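Cyclic pyranopterin monophosphate synthase 2 (Mycobacterium tuberculosis, PDB 4FDF) probably catalyses the conversion of (8S)-3',8-cyclo-7,8-dihydroguanosine 5'-triphosphate to cyclic pyranopterin monophosphate, a step in molybdenum cofactor biosynthesis. Local coordinates at residues B[60-69]-B[131-142]. Sequence-based numbering, arbitrary orientation.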
ATOM      1  N   LEU B  60      15.911 -13.363 -22.401  1.00 52.32           N
ATOM      2  CA  LEU B  60      14.506 -12.952 -22.327  1.00 52.02           C
ATOM      3  C   LEU B  60      14.351 -11.478 -22.675  1.00 50.77           C
ATOM      4  O   LEU B  60      15.154 -10.649 -22.228  1.00 51.18           O
ATOM      5  CB  LEU B  60      13.926 -13.191 -20.933  1.00 52.87           C
ATOM      6  CG  LEU B  60      13.651 -14.627 -20.513  1.00 53.26           C
ATOM      7  CD1 LEU B  60      13.250 -14.647 -19.041  1.00 50.10           C
ATOM      8  CD2 LEU B  60      12.566 -15.241 -21.394  1.00 52.51           C
ATOM      9  N   PRO B  61      13.314 -11.140 -23.463  1.00 47.30           N
ATOM     10  CA  PRO B  61      13.108  -9.744 -23.843  1.00 46.99           C
ATOM     11  C   PRO B  61      13.010  -8.804 -22.635  1.00 48.22           C
ATOM     12  O   PRO B  61      13.589  -7.716 -22.646  1.00 50.07           O
ATOM     13  CB  PRO B  61      11.781  -9.783 -24.612  1.00 46.56           C
ATOM     14  CG  PRO B  61      11.722 -11.170 -25.164  1.00 47.53           C
ATOM     15  CD  PRO B  61      12.321 -12.032 -24.089  1.00 47.32           C
ATOM     16  N   LYS B  62      12.316  -9.235 -21.592  1.00 47.30           N
ATOM     17  CA  LYS B  62      12.002  -8.335 -20.489  1.00 47.57           C
ATOM     18  C   LYS B  62      13.130  -8.233 -19.448  1.00 44.29           C
ATOM     19  O   LYS B  62      13.135  -7.327 -18.620  1.00 42.18           O
ATOM     20  CB  LYS B  62      10.675  -8.747 -19.856  1.00 48.66           C
ATOM     21  CG  LYS B  62       9.649  -7.636 -19.813  1.00 51.46           C
ATOM     22  CD  LYS B  62       8.255  -8.217 -19.914  1.00 54.84           C
ATOM     23  CE  LYS B  62       7.271  -7.470 -19.039  1.00 51.64           C
ATOM     24  NZ  LYS B  62       5.941  -8.138 -19.091  1.00 51.36           N
ATOM     25  N   GLY B  63      14.085  -9.157 -19.509  1.00 42.23           N
ATOM     26  CA  GLY B  63      15.268  -9.107 -18.653  1.00 40.77           C
ATOM     27  C   GLY B  63      15.434 -10.335 -17.780  1.00 41.45           C
ATOM     28  O   GLY B  63      14.971 -11.421 -18.130  1.00 43.56           O
ATOM     29  N   ASP B  64      16.106 -10.157 -16.644  1.00 41.69           N
ATOM     30  CA  ASP B  64      16.411 -11.243 -15.715  1.00 42.19           C
ATOM     31  C   ASP B  64      15.156 -11.658 -14.942  1.00 41.03           C
ATOM     32  O   ASP B  64      14.819 -11.051 -13.919  1.00 40.17           O
ATOM     33  CB  ASP B  64      17.536 -10.813 -14.758  1.00 43.17           C
ATOM     34  CG  ASP B  64      18.070 -11.969 -13.898  1.00 45.35           C
ATOM     35  OD1 ASP B  64      17.386 -13.008 -13.753  1.00 47.61           O
ATOM     36  OD2 ASP B  64      19.188 -11.833 -13.360  1.00 43.08           O
ATOM     37  N   ALA B  65      14.468 -12.684 -15.446  1.00 39.55           N
ATOM     38  CA  ALA B  65      13.266 -13.216 -14.803  1.00 39.09           C
ATOM     39  C   ALA B  65      13.490 -13.637 -13.350  1.00 39.60           C
ATOM     40  O   ALA B  65      12.681 -13.303 -12.483  1.00 40.47           O
ATOM     41  CB  ALA B  65      12.708 -14.383 -15.589  1.00 37.20           C
ATOM     42  N   LEU B  66      14.575 -14.371 -13.089  1.00 38.83           N
ATOM     43  CA  LEU B  66      14.805 -14.949 -11.761  1.00 38.68           C
ATOM     44  C   LEU B  66      15.010 -13.878 -10.681  1.00 39.17           C
ATOM     45  O   LEU B  66      14.360 -13.912  -9.634  1.00 39.55           O
ATOM     46  CB  LEU B  66      15.971 -15.950 -11.766  1.00 37.35           C
ATOM     47  CG  LEU B  66      15.956 -17.226 -12.644  1.00 40.47           C
ATOM     48  CD1 LEU B  66      17.054 -18.220 -12.194  1.00 37.77           C
ATOM     49  CD2 LEU B  66      14.611 -17.934 -12.686  1.00 36.78           C
ATOM     50  N   ALA B  67      15.904 -12.933 -10.946  1.00 37.48           N
ATOM     51  CA  ALA B  67      16.163 -11.836 -10.021  1.00 39.16           C
ATOM     52  C   ALA B  67      14.914 -11.007  -9.795  1.00 37.33           C
ATOM     53  O   ALA B  67      14.608 -10.657  -8.660  1.00 39.97           O
ATOM     54  CB  ALA B  67      17.318 -10.947 -10.525  1.00 38.20           C
ATOM     55  N   THR B  68      14.181 -10.717 -10.867  1.00 35.80           N
ATOM     56  CA  THR B  68      12.975  -9.903 -10.761  1.00 36.14           C
ATOM     57  C   THR B  68      11.925 -10.611  -9.891  1.00 35.30           C
ATOM     58  O   THR B  68      11.311  -9.991  -9.022  1.00 33.33           O
ATOM     59  CB  THR B  68      12.417  -9.501 -12.157  1.00 37.15           C
ATOM     60  OG1 THR B  68      13.409  -8.741 -12.857  1.00 39.01           O
ATOM     61  CG2 THR B  68      11.148  -8.647 -12.046  1.00 36.21           C
ATOM     62  N   ALA B  69      11.754 -11.911 -10.109  1.00 34.37           N
ATOM     63  CA  ALA B  69      10.734 -12.673  -9.400  1.00 33.02           C
ATOM     64  C   ALA B  69      11.103 -12.918  -7.945  1.00 33.53           C
ATOM     65  O   ALA B  69      10.234 -12.925  -7.081  1.00 34.41           O
ATOM     66  CB  ALA B  69      10.447 -13.983 -10.123  1.00 31.65           C
ATOM     67  N   ALA B 131       6.018 -14.640  -6.899  1.00 33.56           N
ATOM     68  CA  ALA B 131       7.214 -14.973  -7.682  1.00 32.47           C
ATOM     69  C   ALA B 131       6.856 -15.719  -8.966  1.00 31.94           C
ATOM     70  O   ALA B 131       7.476 -15.488 -10.005  1.00 32.24           O
ATOM     71  CB  ALA B 131       8.199 -15.794  -6.844  1.00 31.44           C
ATOM     72  N   ALA B 132       5.865 -16.611  -8.885  1.00 31.17           N
ATOM     73  CA  ALA B 132       5.367 -17.358 -10.046  1.00 31.61           C
ATOM     74  C   ALA B 132       4.666 -16.434 -11.028  1.00 32.12           C
ATOM     75  O   ALA B 132       4.914 -16.496 -12.228  1.00 32.31           O
ATOM     76  CB  ALA B 132       4.405 -18.462  -9.602  1.00 33.85           C
ATOM     77  N   LEU B 133       3.791 -15.573 -10.514  1.00 30.45           N
ATOM     78  CA  LEU B 133       3.142 -14.570 -11.351  1.00 30.55           C
ATOM     79  C   LEU B 133       4.160 -13.676 -12.059  1.00 30.19           C
ATOM     80  O   LEU B 133       3.972 -13.308 -13.218  1.00 31.12           O
ATOM     81  CB  LEU B 133       2.174 -13.700 -10.530  1.00 28.50           C
ATOM     82  CG  LEU B 133       0.864 -14.340 -10.037  1.00 28.56           C
ATOM     83  CD1 LEU B 133       0.226 -13.506  -8.926  1.00 27.08           C
ATOM     84  CD2 LEU B 133      -0.110 -14.525 -11.184  1.00 29.00           C
ATOM     85  N   THR B 134       5.228 -13.327 -11.348  1.00 30.52           N
ATOM     86  CA  THR B 134       6.264 -12.472 -11.894  1.00 30.45           C
ATOM     87  C   THR B 134       7.090 -13.218 -12.938  1.00 32.29           C
ATOM     88  O   THR B 134       7.443 -12.642 -13.969  1.00 30.83           O
ATOM     89  CB  THR B 134       7.149 -11.893 -10.784  1.00 29.55           C
ATOM     90  OG1 THR B 134       6.334 -11.082  -9.930  1.00 29.35           O
ATOM     91  CG2 THR B 134       8.271 -11.044 -11.371  1.00 29.73           C
ATOM     92  N   LEU B 135       7.385 -14.492 -12.681  1.00 31.35           N
ATOM     93  CA  LEU B 135       8.024 -15.303 -13.705  1.00 34.87           C
ATOM     94  C   LEU B 135       7.175 -15.299 -14.967  1.00 37.22           C
ATOM     95  O   LEU B 135       7.679 -15.023 -16.057  1.00 38.02           O
ATOM     96  CB  LEU B 135       8.249 -16.741 -13.242  1.00 35.10           C
ATOM     97  CG  LEU B 135       9.390 -16.972 -12.260  1.00 35.63           C
ATOM     98  CD1 LEU B 135       9.498 -18.464 -12.017  1.00 34.19           C
ATOM     99  CD2 LEU B 135      10.731 -16.385 -12.755  1.00 35.25           C
ATOM    100  N   TYR B 136       5.885 -15.595 -14.813  1.00 37.17           N
ATOM    101  CA  TYR B 136       4.978 -15.615 -15.944  1.00 36.60           C
ATOM    102  C   TYR B 136       4.960 -14.272 -16.688  1.00 38.06           C
ATOM    103  O   TYR B 136       4.932 -14.243 -17.917  1.00 36.79           O
ATOM    104  CB  TYR B 136       3.564 -16.020 -15.517  1.00 38.61           C
ATOM    105  CG  TYR B 136       2.614 -16.077 -16.691  1.00 38.89           C
ATOM    106  CD1 TYR B 136       1.720 -15.039 -16.940  1.00 38.48           C
ATOM    107  CD2 TYR B 136       2.639 -17.149 -17.575  1.00 40.02           C
ATOM    108  CE1 TYR B 136       0.854 -15.078 -18.030  1.00 38.94           C
ATOM    109  CE2 TYR B 136       1.778 -17.200 -18.674  1.00 42.26           C
ATOM    110  CZ  TYR B 136       0.885 -16.155 -18.895  1.00 40.28           C
ATOM    111  OH  TYR B 136       0.042 -16.188 -19.983  1.00 38.63           O
ATOM    112  N   ASP B 137       4.977 -13.162 -15.952  1.00 36.82           N
ATOM    113  CA  ASP B 137       5.037 -11.863 -16.601  1.00 37.91           C
ATOM    114  C   ASP B 137       6.296 -11.724 -17.473  1.00 38.53           C
ATOM    115  O   ASP B 137       6.262 -11.080 -18.512  1.00 39.24           O
ATOM    116  CB  ASP B 137       4.983 -10.725 -15.580  1.00 37.24           C
ATOM    117  CG  ASP B 137       4.889  -9.357 -16.248  1.00 36.86           C
ATOM    118  OD1 ASP B 137       3.915  -9.126 -16.995  1.00 36.92           O
ATOM    119  OD2 ASP B 137       5.809  -8.530 -16.067  1.00 36.65           O
ATOM    120  N   MET B 138       7.397 -12.328 -17.038  1.00 38.29           N
ATOM    121  CA  MET B 138       8.658 -12.212 -17.743  1.00 43.11           C
ATOM    122  C   MET B 138       8.713 -13.109 -18.980  1.00 43.57           C
ATOM    123  O   MET B 138       9.482 -12.841 -19.905  1.00 43.99           O
ATOM    124  CB  MET B 138       9.836 -12.539 -16.810  1.00 43.04           C
ATOM    125  CG  MET B 138       9.916 -11.702 -15.538  1.00 46.35           C
ATOM    126  SD  MET B 138      10.496 -10.006 -15.750  1.00 49.10           S
ATOM    127  CE  MET B 138       9.034  -9.255 -16.399  1.00 45.43           C
ATOM    128  N   ILE B 139       7.913 -14.173 -18.989  1.00 42.83           N
ATOM    129  CA  ILE B 139       8.025 -15.187 -20.040  1.00 43.75           C
ATOM    130  C   ILE B 139       6.806 -15.285 -20.961  1.00 43.65           C
ATOM    131  O   ILE B 139       6.862 -15.978 -21.974  1.00 44.10           O
ATOM    132  CB  ILE B 139       8.419 -16.603 -19.471  1.00 42.03           C
ATOM    133  CG1 ILE B 139       7.248 -17.280 -18.748  1.00 42.28           C
ATOM    134  CG2 ILE B 139       9.641 -16.519 -18.560  1.00 42.29           C
ATOM    135  CD1 ILE B 139       6.540 -18.315 -19.586  1.00 43.26           C
ATOM    136  N   LYS B 140       5.718 -14.595 -20.618  1.00 44.06           N
ATOM    137  CA  LYS B 140       4.446 -14.779 -21.336  1.00 45.93           C
ATOM    138  C   LYS B 140       4.487 -14.428 -22.833  1.00 47.29           C
ATOM    139  O   LYS B 140       3.624 -14.861 -23.590  1.00 49.30           O
ATOM    140  CB  LYS B 140       3.286 -14.056 -20.635  1.00 43.20           C
ATOM    141  CG  LYS B 140       3.391 -12.525 -20.578  1.00 43.61           C
ATOM    142  CD  LYS B 140       2.169 -11.947 -19.899  1.00 41.91           C
ATOM    143  CE  LYS B 140       2.010 -10.475 -20.197  1.00 43.66           C
ATOM    144  NZ  LYS B 140       3.054  -9.659 -19.562  1.00 46.85           N
ATOM    145  N   ALA B 141       5.482 -13.652 -23.246  1.00 46.46           N
ATOM    146  CA  ALA B 141       5.637 -13.271 -24.652  1.00 50.76           C
ATOM    147  C   ALA B 141       6.269 -14.390 -25.500  1.00 51.75           C
ATOM    148  O   ALA B 141       6.038 -14.460 -26.708  1.00 49.26           O
ATOM    149  CB  ALA B 141       6.440 -11.974 -24.776  1.00 47.32           C
ATOM    150  N   VAL B 142       7.064 -15.247 -24.855  1.00 51.55           N
ATOM    151  CA  VAL B 142       7.653 -16.428 -25.491  1.00 47.91           C
ATOM    152  C   VAL B 142       6.751 -17.656 -25.328  1.00 48.39           C
ATOM    153  O   VAL B 142       6.612 -18.456 -26.254  1.00 52.30           O
ATOM    154  CB  VAL B 142       9.065 -16.744 -24.924  1.00 48.78           C
ATOM    155  CG1 VAL B 142       9.704 -17.916 -25.658  1.00 46.14           C
ATOM    156  CG2 VAL B 142       9.966 -15.521 -24.990  1.00 46.27           C
TER
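M138, near the C-terminal end of helix 121-139, fills the angle between K62 and the first turn of helix 65-83. Its CB packs on A65 CB at 3.6 Å, its SD lies 4.0 Å from T68 CG2, and bends at chi2 and chi3 (-75° and 77°) bring CE alongside the aliphatic chain of K62, 3.6 Å from K62 CE. K62 crosses the methionine at about a right angle and ends over D137: NZ donates to D137 O at 3.0 Å from above the carbonyl plane, and makes a salt bridge with weak bonds to both carboxylate oxygens. K140 NZ also grips D137 OD1, at 2.8 Å. A69 settles with CB against A131 O (3.3 Å) and L135 CD2, and with CA against T134 CG2 (3.6 Å). The small A65 and A69 are consistent with the close approach of the helix segments, roughly antiparallel (144°) with axes 8.7 Å apart. L135 continues onto F99, I106 and I108 of the ferredoxin-like sheet, while M138 also packs on L86 of a neighbouring subunit. The contact is a seam of alanines, threonine methyls, L135 and M138, flanked on one side by an ion network in which the D137 carboxylate draws two ammonium groups together and probably balances part of their charge.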